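Local coordinates for protein esterase (Staphylococcus aureus subsp. aureus USA300_TCH1516, PDB 3D7R) that probably hydrolyses ester bonds, as a putative esterase of the alpha/beta hydrolase fold whose natural substrate is not established, at residues 85-90 / 132-137; 98-103 / 152-157; 145-150 / 175-180; 166-171 / 191-196. All coordinates share one frame; numbering follows the deposited sequence.

Interaction 1. Residues 85-90 / 132-137; sequences QVFRFN and LPIYPK
F87 and I134 meet at the edge of the phenylalanine ring: CG1 of I134 lies in the ring plane, 3.8 Å from CE2 of F87. With chi1 -63°, the ring of F87 swings anti to its carbonyl carbon, which brings the CD2-CE2 side beside I134; CD1, the end of the same I134 branch, lies 4.1 Å from both CD2 and CE2 of F87. I134 CG1 also packs 3.9 Å from CB of Q85, while the amide end of Q85 turns off to H64. Two residues on, CE2 of F89 comes to 4.2 Å from CB of L132, again edge first, and L119 of helix 113-126 packs on both. V86 and P133 point to the sheet face opposite that of F87 and L132, CG2 of V86 lying 4.4 Å from CB of P133. F87 and L132 form a hydrogen-bonded pair (L132 N to F87 O 2.8 Å, F87 N to L132 O 3.0 Å). I134 N adds a nearly linear bond to Q85 O, 2.9 Å, and a water joins Q85 N to I134 O. I134 is itself the centre of an inverse gamma turn. This antiparallel pairing belongs to the N-terminal part of the alpha/beta hydrolase sheet.

Interaction 2. Residues 98-103 / 152-157; sequences KILYIH and RVYDQL. With NA (sodium ion), chain E.
L100 reaches from strand 98-102 into the side of helix 152-157 that faces the sheet, and its CB and its two methyls all meet the helix. CB of L100 lies 4.0 Å from CD1 of L157. Chi1 of 180°, anti to the backbone N, carries CG out toward the helix; chi2 (49°) then turns CD1 to V153 and CD2 to Y154. CD1 of L100 runs against CG1 of V153 at 3.6 Å, with CD1 of L157 a little further off. CD2 of L100 meets CB of Y154 at 3.8 Å and lies near the plane of the tyrosine ring at its edge. No hydrogen bond joins the segments. K98 adds its CB, 4.3 Å from CD1 of L157, before its chain leads away to the salt bridge with E129. Q156, on the same helix, binds a sodium ion through OE1 at 2.3 Å, and a water 2.9 Å from the sodium ion takes a hydrogen bond from Q156 NE2. The axes of 98-102 and 152-157 run almost antiparallel, at 174°, and 9.9 Å apart. V131 of strand 129-133 touches V153 and L157, so helix 143-161 packs over both strands, while I99 and Y101 pack on helix 113-126.

Interaction 3. Residues 145-150 / 175-180; sequences DTFQAI and GALALS
The ring of F147 presents its rim to helix 175-180: the backbone O of L177 lies in the ring plane at the edge, 3.6 Å from CE1 of F147. S180 approaches obliquely, its OG 3.1 Å from CZ of F147 and its CB 3.6 Å from the same carbon. That hydroxyl bonds to the backbone O of R245, and it stands anti to its own backbone N (chi1 172°), beside the ring's tip. CD2 of L177 also lies at the rim, 3.7 Å from CZ of F147. F147 starts out along the flank of its helix, and its chi1 of -81° helps bring the outer ring atoms across to the second helix. The two methyls of L177 divide the work: CD2 goes to F147, and CD1 fits between CG2 of T146 (3.7 Å) and CD1 of I150 (3.9 Å), residues one turn apart. T146 keeps its methyl for this apolar spot while its OG1 bonds to W235 and P136. Segments 145-150 and 175-180 cross at -65°, their axes 11.2 Å apart, a wide spacing bridged by the long side chains of F147, I150 and L177. F181 packs on both F147 and I150, and I102 lies beneath I150 and L177. This is the packing of consecutive helices against one another and the central sheet in an alpha/beta hydrolase fold.

Interaction 4. Residues 166-171 / 191-196; sequences VVVMGD and PLPNKL
V166 O and N194 N make the first of two backbone hydrogen bonds, 2.8 Å long and bent to 147° at the hydrogen. V168 N to K195 O, 3.1 Å and straighter, is the second. With them, the chain leading into strand 195-199 runs alongside strand 166-171, V168 and L196 forming a parallel bridge. Weaker CA-H...O contacts accompany them, the shorter from CA of L196 to V168 O at 3.4 Å. Apolar contacts split between the two faces. On the V168 face, CG2 of V168 stands anti to its carbonyl carbon and meets CG of P193 at 3.7 Å. CG1 of V168, anti to the backbone N (chi1 177°), meets CD1 of L196 at 3.9 Å. On the V167 face, CG2 of V167 approaches CB of K195 at 4.1 Å. The polar side-chain bond within 191-196 is K195 NZ to N194 OD1, 2.8 Å: K195 leads its chain away from the strand and bends at its last torsion (chi4 82°). The same NZ bonds to the backbone O atoms of I318 and E320. A178 and V182 of helix 173-187 cover V168 and P193 respectively, as that helix links the two strands in a beta-alpha-beta crossover. The chemistry implies a parallel strand pairing held by backbone bonds and buried branched carbons, with the lysine charge directed to carbonyl oxygens near the C-terminal end.

All four contacts are largely buried. Interactions 1 and 4 are strand pairings within one sheet, antiparallel in the first and parallel in the second, and both combine backbone hydrogen bonds with apolar packing. Interactions 2 and 3 have no hydrogen bond across them and rely almost wholly on side-chain carbons: both use helix 143-161, against strand 98-102 in one and helix 173-187 in the other, and they touch through I102. The partly exposed residues Q85, I134, N194 and F147 belong to interactions 1, 4 and 3. Tyrosine hydroxyls tie neighbours together: Y135 to H103 O between interactions 1 and 2, and Y154 to P191 O and Y101 to D171 between 2 and 4.

Interaction 1. Residues 85-90 / 132-137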
# COMPACT_ATOMS: atom_id res chain seq x y z
N GLN A 85 -7.45 -15.18 4.18
CA GLN A 85 -8.46 -14.29 4.75
C GLN A 85 -8.67 -13.07 3.85
O GLN A 85 -7.70 -12.42 3.46
CB GLN A 85 -8.02 -13.78 6.11
CG GLN A 85 -8.06 -14.83 7.22
CD GLN A 85 -7.60 -14.22 8.50
OE1 GLN A 85 -6.41 -14.09 8.75
NE2 GLN A 85 -8.55 -13.77 9.31
N VAL A 86 -9.93 -12.76 3.55
CA VAL A 86 -10.29 -11.52 2.86
C VAL A 86 -11.41 -10.83 3.66
O VAL A 86 -12.48 -11.41 3.86
CB VAL A 86 -10.74 -11.72 1.39
CG1 VAL A 86 -11.06 -10.35 0.74
CG2 VAL A 86 -9.66 -12.43 0.56
N PHE A 87 -11.16 -9.62 4.12
CA PHE A 87 -12.20 -8.83 4.78
C PHE A 87 -12.83 -7.87 3.77
O PHE A 87 -12.12 -7.31 2.94
CB PHE A 87 -11.60 -8.04 5.95
CG PHE A 87 -11.06 -8.93 7.03
CD1 PHE A 87 -11.89 -9.37 8.06
CD2 PHE A 87 -9.71 -9.34 7.00
CE1 PHE A 87 -11.39 -10.24 9.06
CE2 PHE A 87 -9.20 -10.18 8.00
CZ PHE A 87 -10.04 -10.64 9.02
N ARG A 88 -14.14 -7.68 3.85
CA ARG A 88 -14.79 -6.65 3.04
C ARG A 88 -15.54 -5.70 3.94
O ARG A 88 -16.21 -6.13 4.88
CB ARG A 88 -15.74 -7.29 2.03
CG ARG A 88 -15.02 -8.19 1.02
CD ARG A 88 -15.84 -8.31 -0.25
NE ARG A 88 -15.41 -9.41 -1.11
CZ ARG A 88 -15.90 -9.63 -2.32
NH1 ARG A 88 -16.81 -8.80 -2.82
NH2 ARG A 88 -15.48 -10.68 -3.03
N PHE A 89 -15.39 -4.41 3.67
CA PHE A 89 -16.12 -3.38 4.37
C PHE A 89 -17.09 -2.76 3.38
O PHE A 89 -16.71 -2.40 2.26
CB PHE A 89 -15.20 -2.23 4.83
CG PHE A 89 -14.03 -2.65 5.69
CD1 PHE A 89 -13.99 -2.31 7.04
CD2 PHE A 89 -12.95 -3.34 5.13
CE1 PHE A 89 -12.90 -2.68 7.84
CE2 PHE A 89 -11.86 -3.71 5.90
CZ PHE A 89 -11.83 -3.38 7.27
N ASN A 90 -18.34 -2.59 3.81
CA ASN A 90 -19.26 -1.79 3.02
C ASN A 90 -20.20 -1.00 3.92
O ASN A 90 -20.39 -1.34 5.09
CB ASN A 90 -19.99 -2.62 1.93
CG ASN A 90 -20.64 -3.88 2.48
OD1 ASN A 90 -21.48 -3.82 3.38
ND2 ASN A 90 -20.28 -5.02 1.91
N LEU A 132 -9.98 -6.11 1.68
CA LEU A 132 -8.70 -6.23 2.38
C LEU A 132 -8.23 -7.69 2.41
O LEU A 132 -8.57 -8.43 3.33
CB LEU A 132 -8.83 -5.68 3.82
CG LEU A 132 -7.62 -5.77 4.77
CD1 LEU A 132 -6.42 -5.00 4.22
CD2 LEU A 132 -7.99 -5.31 6.20
N PRO A 133 -7.46 -8.13 1.39
CA PRO A 133 -6.80 -9.45 1.42
C PRO A 133 -5.59 -9.52 2.37
O PRO A 133 -4.73 -8.63 2.34
CB PRO A 133 -6.36 -9.65 -0.02
CG PRO A 133 -6.12 -8.23 -0.55
CD PRO A 133 -7.18 -7.39 0.15
N ILE A 134 -5.54 -10.55 3.21
CA ILE A 134 -4.37 -10.76 4.07
C ILE A 134 -3.40 -11.65 3.26
O ILE A 134 -3.39 -12.86 3.41
CB ILE A 134 -4.76 -11.37 5.44
CG1 ILE A 134 -5.89 -10.57 6.11
CG2 ILE A 134 -3.55 -11.47 6.36
CD1 ILE A 134 -5.65 -9.04 6.25
N TYR A 135 -2.65 -11.01 2.35
CA TYR A 135 -1.82 -11.69 1.35
C TYR A 135 -0.59 -12.30 2.01
O TYR A 135 -0.19 -11.85 3.10
CB TYR A 135 -1.43 -10.69 0.23
CG TYR A 135 -0.77 -9.43 0.77
CD1 TYR A 135 0.58 -9.42 1.13
CD2 TYR A 135 -1.51 -8.24 0.93
CE1 TYR A 135 1.18 -8.27 1.63
CE2 TYR A 135 -0.91 -7.09 1.45
CZ TYR A 135 0.42 -7.12 1.80
OH TYR A 135 1.05 -5.99 2.30
N PRO A 136 -0.00 -13.35 1.41
CA PRO A 136 1.17 -14.00 2.01
C PRO A 136 2.31 -13.04 2.36
O PRO A 136 2.65 -12.13 1.58
CB PRO A 136 1.63 -14.98 0.92
CG PRO A 136 0.33 -15.36 0.21
CD PRO A 136 -0.43 -14.04 0.17
N LYS A 137 2.89 -13.26 3.53
CA LYS A 137 3.94 -12.42 4.08
C LYS A 137 5.24 -13.15 4.23
O LYS A 137 5.28 -14.37 4.49
CB LYS A 137 3.55 -11.90 5.47
CG LYS A 137 2.24 -11.14 5.57
CD LYS A 137 2.19 -9.99 4.58
CE LYS A 137 1.05 -9.00 4.90
NZ LYS A 137 -0.35 -9.64 4.74
O HOH W 1 -4.61 -14.86 4.69

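Interaction 2. Residues 98-103 / 152-157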
# COMPACT_ATOMS: atom_id res chain seq x y z
N LYS A 98 -15.78 -1.43 -6.15
CA LYS A 98 -14.82 -2.00 -5.20
C LYS A 98 -13.50 -1.23 -5.15
O LYS A 98 -13.02 -0.75 -6.19
CB LYS A 98 -14.48 -3.45 -5.56
CG LYS A 98 -15.64 -4.33 -6.05
CD LYS A 98 -16.53 -4.79 -4.92
CE LYS A 98 -17.58 -5.80 -5.40
NZ LYS A 98 -18.70 -5.85 -4.41
N ILE A 99 -12.91 -1.16 -3.96
CA ILE A 99 -11.49 -0.78 -3.81
C ILE A 99 -10.74 -2.02 -3.32
O ILE A 99 -11.02 -2.54 -2.23
CB ILE A 99 -11.27 0.37 -2.81
CG1 ILE A 99 -11.87 1.68 -3.34
CG2 ILE A 99 -9.75 0.57 -2.53
CD1 ILE A 99 -12.10 2.76 -2.25
N LEU A 100 -9.82 -2.52 -4.14
CA LEU A 100 -8.91 -3.57 -3.70
C LEU A 100 -7.80 -2.89 -2.92
O LEU A 100 -6.96 -2.19 -3.51
CB LEU A 100 -8.32 -4.33 -4.91
CG LEU A 100 -7.34 -5.47 -4.62
CD1 LEU A 100 -7.89 -6.44 -3.54
CD2 LEU A 100 -6.98 -6.22 -5.90
N TYR A 101 -7.78 -3.08 -1.61
CA TYR A 101 -6.81 -2.37 -0.77
C TYR A 101 -5.63 -3.25 -0.37
O TYR A 101 -5.83 -4.26 0.31
CB TYR A 101 -7.48 -1.76 0.49
CG TYR A 101 -6.55 -0.74 1.14
CD1 TYR A 101 -6.70 0.63 0.89
CD2 TYR A 101 -5.50 -1.15 1.95
CE1 TYR A 101 -5.83 1.55 1.45
CE2 TYR A 101 -4.63 -0.24 2.51
CZ TYR A 101 -4.80 1.11 2.25
OH TYR A 101 -3.92 1.99 2.81
N ILE A 102 -4.42 -2.83 -0.75
CA ILE A 102 -3.18 -3.58 -0.45
C ILE A 102 -2.44 -2.87 0.70
O ILE A 102 -1.83 -1.81 0.49
CB ILE A 102 -2.27 -3.71 -1.71
CG1 ILE A 102 -3.06 -4.19 -2.96
CG2 ILE A 102 -1.08 -4.63 -1.40
CD1 ILE A 102 -3.87 -5.51 -2.79
N HIS A 103 -2.49 -3.45 1.89
CA HIS A 103 -2.04 -2.76 3.09
C HIS A 103 -0.51 -2.70 3.21
O HIS A 103 0.20 -3.60 2.72
CB HIS A 103 -2.66 -3.41 4.33
CG HIS A 103 -2.07 -4.76 4.66
ND1 HIS A 103 -0.91 -4.90 5.38
CD2 HIS A 103 -2.50 -6.01 4.38
CE1 HIS A 103 -0.65 -6.19 5.54
NE2 HIS A 103 -1.60 -6.88 4.95
N ARG A 152 -5.50 -13.39 -7.64
CA ARG A 152 -6.70 -14.18 -7.40
C ARG A 152 -7.84 -13.32 -6.86
O ARG A 152 -8.97 -13.45 -7.33
CB ARG A 152 -6.42 -15.35 -6.44
CG ARG A 152 -5.56 -16.47 -7.08
CD ARG A 152 -5.28 -17.63 -6.09
NE ARG A 152 -3.83 -17.89 -5.95
CZ ARG A 152 -3.14 -17.79 -4.81
NH1 ARG A 152 -3.73 -17.48 -3.66
NH2 ARG A 152 -1.83 -18.04 -4.83
N VAL A 153 -7.56 -12.44 -5.88
CA VAL A 153 -8.65 -11.59 -5.35
C VAL A 153 -9.08 -10.55 -6.39
O VAL A 153 -10.27 -10.29 -6.54
CB VAL A 153 -8.34 -10.95 -3.95
CG1 VAL A 153 -7.19 -9.98 -4.00
CG2 VAL A 153 -9.62 -10.28 -3.35
N TYR A 154 -8.13 -10.00 -7.13
CA TYR A 154 -8.48 -9.07 -8.21
C TYR A 154 -9.40 -9.72 -9.23
O TYR A 154 -10.41 -9.15 -9.61
CB TYR A 154 -7.23 -8.50 -8.89
CG TYR A 154 -7.54 -7.55 -10.05
CD1 TYR A 154 -7.93 -6.23 -9.80
CD2 TYR A 154 -7.41 -7.96 -11.38
CE1 TYR A 154 -8.21 -5.35 -10.84
CE2 TYR A 154 -7.69 -7.07 -12.46
CZ TYR A 154 -8.10 -5.78 -12.17
OH TYR A 154 -8.36 -4.90 -13.21
N ASP A 155 -9.06 -10.93 -9.66
CA ASP A 155 -9.90 -11.68 -10.59
C ASP A 155 -11.31 -11.91 -10.04
O ASP A 155 -12.29 -11.74 -10.77
CB ASP A 155 -9.22 -13.00 -10.96
CG ASP A 155 -7.97 -12.78 -11.84
OD1 ASP A 155 -7.80 -11.67 -12.35
OD2 ASP A 155 -7.18 -13.72 -12.02
N GLN A 156 -11.39 -12.31 -8.77
CA GLN A 156 -12.67 -12.45 -8.06
C GLN A 156 -13.54 -11.18 -8.19
O GLN A 156 -14.67 -11.27 -8.63
CB GLN A 156 -12.44 -12.78 -6.57
CG GLN A 156 -13.72 -12.99 -5.77
CD GLN A 156 -13.48 -13.20 -4.26
OE1 GLN A 156 -12.61 -12.56 -3.64
NE2 GLN A 156 -14.28 -14.09 -3.67
N LEU A 157 -12.99 -10.03 -7.81
CA LEU A 157 -13.70 -8.74 -7.88
C LEU A 157 -14.13 -8.34 -9.31
O LEU A 157 -15.28 -7.94 -9.54
CB LEU A 157 -12.83 -7.63 -7.25
CG LEU A 157 -12.43 -7.84 -5.78
CD1 LEU A 157 -11.64 -6.62 -5.24
CD2 LEU A 157 -13.65 -8.09 -4.90
NA NA E . -13.30 -12.21 -1.46
O HOH W 2 -14.40 -14.78 -0.80

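Interaction 3. Residues 145-150 / 175-180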
# COMPACT_ATOMS: atom_id res chain seq x y z
N ASP A 145 4.38 -15.66 -4.26
CA ASP A 145 3.24 -16.01 -3.42
C ASP A 145 2.34 -14.79 -3.23
O ASP A 145 1.11 -14.88 -3.30
CB ASP A 145 3.73 -16.47 -2.03
CG ASP A 145 4.66 -17.67 -2.10
OD1 ASP A 145 4.26 -18.69 -2.69
OD2 ASP A 145 5.80 -17.61 -1.55
N THR A 146 2.97 -13.66 -2.95
CA THR A 146 2.26 -12.42 -2.65
C THR A 146 1.48 -11.97 -3.87
O THR A 146 0.27 -11.70 -3.79
CB THR A 146 3.26 -11.33 -2.24
OG1 THR A 146 3.94 -11.76 -1.06
CG2 THR A 146 2.55 -9.98 -1.97
N PHE A 147 2.16 -11.91 -5.01
CA PHE A 147 1.51 -11.43 -6.24
C PHE A 147 0.43 -12.39 -6.79
O PHE A 147 -0.58 -11.93 -7.30
CB PHE A 147 2.56 -11.06 -7.31
CG PHE A 147 3.16 -9.68 -7.10
CD1 PHE A 147 2.35 -8.54 -7.13
CD2 PHE A 147 4.52 -9.53 -6.83
CE1 PHE A 147 2.90 -7.26 -6.93
CE2 PHE A 147 5.08 -8.26 -6.63
CZ PHE A 147 4.27 -7.12 -6.68
N GLN A 148 0.64 -13.70 -6.68
CA GLN A 148 -0.38 -14.64 -7.14
C GLN A 148 -1.67 -14.50 -6.35
O GLN A 148 -2.78 -14.58 -6.91
CB GLN A 148 0.16 -16.09 -7.14
CG GLN A 148 1.32 -16.23 -8.16
CD GLN A 148 1.98 -17.61 -8.20
OE1 GLN A 148 2.00 -18.36 -7.21
NE2 GLN A 148 2.57 -17.93 -9.35
N ALA A 149 -1.54 -14.27 -5.05
CA ALA A 149 -2.70 -14.06 -4.19
C ALA A 149 -3.47 -12.79 -4.56
O ALA A 149 -4.70 -12.80 -4.60
CB ALA A 149 -2.28 -14.03 -2.74
N ILE A 150 -2.76 -11.70 -4.80
CA ILE A 150 -3.41 -10.45 -5.18
C ILE A 150 -4.17 -10.61 -6.52
O ILE A 150 -5.30 -10.17 -6.65
CB ILE A 150 -2.39 -9.28 -5.18
CG1 ILE A 150 -1.86 -9.06 -3.75
CG2 ILE A 150 -3.03 -7.96 -5.72
CD1 ILE A 150 -0.79 -8.01 -3.63
N GLY A 175 1.61 0.26 -1.48
CA GLY A 175 1.53 1.13 -2.64
C GLY A 175 2.46 0.62 -3.73
O GLY A 175 2.11 0.66 -4.91
N ALA A 176 3.66 0.17 -3.34
CA ALA A 176 4.56 -0.51 -4.29
C ALA A 176 3.92 -1.76 -4.88
O ALA A 176 3.93 -1.96 -6.10
CB ALA A 176 5.92 -0.86 -3.61
N LEU A 177 3.32 -2.59 -4.03
CA LEU A 177 2.63 -3.81 -4.50
C LEU A 177 1.48 -3.45 -5.46
O LEU A 177 1.33 -4.07 -6.50
CB LEU A 177 2.04 -4.63 -3.33
CG LEU A 177 2.92 -5.40 -2.35
CD1 LEU A 177 2.07 -6.38 -1.53
CD2 LEU A 177 4.02 -6.18 -3.09
N ALA A 178 0.71 -2.43 -5.11
CA ALA A 178 -0.41 -2.00 -5.94
C ALA A 178 0.05 -1.54 -7.31
O ALA A 178 -0.49 -1.99 -8.32
CB ALA A 178 -1.21 -0.90 -5.23
N LEU A 179 1.06 -0.66 -7.37
CA LEU A 179 1.58 -0.22 -8.69
C LEU A 179 2.19 -1.39 -9.48
O LEU A 179 1.88 -1.57 -10.66
CB LEU A 179 2.60 0.93 -8.55
CG LEU A 179 3.32 1.36 -9.84
CD1 LEU A 179 2.36 1.83 -10.93
CD2 LEU A 179 4.36 2.44 -9.59
N SER A 180 3.06 -2.16 -8.84
CA SER A 180 3.66 -3.33 -9.48
C SER A 180 2.60 -4.33 -10.00
O SER A 180 2.74 -4.90 -11.09
CB SER A 180 4.63 -4.01 -8.51
OG SER A 180 5.08 -5.24 -9.03

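Interaction 4. Residues 166-171 / 191-196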
# COMPACT_ATOMS: atom_id res chain seq x y z
N VAL A 166 -13.63 -1.45 -10.47
CA VAL A 166 -12.63 -1.79 -9.48
C VAL A 166 -11.54 -0.73 -9.49
O VAL A 166 -11.05 -0.32 -10.56
CB VAL A 166 -12.02 -3.20 -9.74
CG1 VAL A 166 -10.94 -3.53 -8.70
CG2 VAL A 166 -13.12 -4.27 -9.72
N VAL A 167 -11.18 -0.27 -8.30
CA VAL A 167 -10.07 0.66 -8.12
C VAL A 167 -9.05 -0.10 -7.27
O VAL A 167 -9.43 -0.88 -6.39
CB VAL A 167 -10.56 1.96 -7.42
CG1 VAL A 167 -9.40 2.79 -6.86
CG2 VAL A 167 -11.47 2.82 -8.37
N VAL A 168 -7.76 0.10 -7.55
CA VAL A 168 -6.71 -0.53 -6.74
C VAL A 168 -6.05 0.57 -5.90
O VAL A 168 -5.83 1.67 -6.39
CB VAL A 168 -5.66 -1.30 -7.60
CG1 VAL A 168 -4.53 -1.88 -6.72
CG2 VAL A 168 -6.34 -2.45 -8.40
N MSE A 169 -5.80 0.28 -4.62
CA MSE A 169 -5.22 1.25 -3.70
C MSE A 169 -4.26 0.52 -2.75
O MSE A 169 -4.47 -0.64 -2.43
CB MSE A 169 -6.35 1.88 -2.88
CG MSE A 169 -5.92 2.96 -1.91
SE MSE A 169 -7.47 3.80 -1.05
CE MSE A 169 -8.48 4.32 -2.63
N GLY A 170 -3.21 1.20 -2.31
CA GLY A 170 -2.29 0.62 -1.33
C GLY A 170 -1.44 1.69 -0.69
O GLY A 170 -1.25 2.76 -1.29
N ASP A 171 -0.88 1.39 0.47
CA ASP A 171 -0.07 2.36 1.21
C ASP A 171 1.27 1.74 1.54
O ASP A 171 1.35 0.54 1.79
CB ASP A 171 -0.78 2.82 2.50
CG ASP A 171 -0.84 1.71 3.58
OD1 ASP A 171 -1.64 0.77 3.42
OD2 ASP A 171 -0.10 1.80 4.59
N PRO A 191 -7.58 -6.93 -18.14
CA PRO A 191 -8.40 -5.75 -17.85
C PRO A 191 -7.86 -4.96 -16.64
O PRO A 191 -7.56 -5.55 -15.60
CB PRO A 191 -9.78 -6.36 -17.53
CG PRO A 191 -9.82 -7.64 -18.37
CD PRO A 191 -8.39 -8.16 -18.29
N LEU A 192 -7.74 -3.65 -16.80
CA LEU A 192 -7.12 -2.77 -15.81
C LEU A 192 -8.18 -2.13 -14.89
O LEU A 192 -9.31 -1.92 -15.32
CB LEU A 192 -6.35 -1.66 -16.52
CG LEU A 192 -5.19 -2.05 -17.44
CD1 LEU A 192 -4.66 -0.82 -18.18
CD2 LEU A 192 -4.08 -2.73 -16.64
N PRO A 193 -7.81 -1.79 -13.64
CA PRO A 193 -8.76 -1.09 -12.76
C PRO A 193 -9.02 0.31 -13.30
O PRO A 193 -8.21 0.84 -14.07
CB PRO A 193 -8.02 -1.01 -11.42
CG PRO A 193 -6.53 -1.03 -11.81
CD PRO A 193 -6.49 -1.99 -13.00
N ASN A 194 -10.15 0.90 -12.93
CA ASN A 194 -10.52 2.24 -13.38
C ASN A 194 -9.50 3.30 -12.93
O ASN A 194 -9.24 4.28 -13.63
CB ASN A 194 -11.90 2.57 -12.79
CG ASN A 194 -12.44 3.90 -13.27
OD1 ASN A 194 -12.66 4.82 -12.48
ND2 ASN A 194 -12.67 4.01 -14.58
N LYS A 195 -8.96 3.10 -11.73
CA LYS A 195 -8.00 4.06 -11.16
C LYS A 195 -7.03 3.33 -10.26
O LYS A 195 -7.33 2.25 -9.76
CB LYS A 195 -8.72 5.16 -10.36
CG LYS A 195 -9.62 6.10 -11.18
CD LYS A 195 -10.37 7.12 -10.25
CE LYS A 195 -11.21 8.10 -11.10
NZ LYS A 195 -12.53 7.46 -11.45
N LEU A 196 -5.86 3.95 -10.02
CA LEU A 196 -4.85 3.42 -9.10
C LEU A 196 -4.46 4.47 -8.06
O LEU A 196 -4.06 5.59 -8.43
CB LEU A 196 -3.59 2.95 -9.86
CG LEU A 196 -2.37 2.51 -9.01
CD1 LEU A 196 -2.75 1.33 -8.10
CD2 LEU A 196 -1.20 2.15 -9.94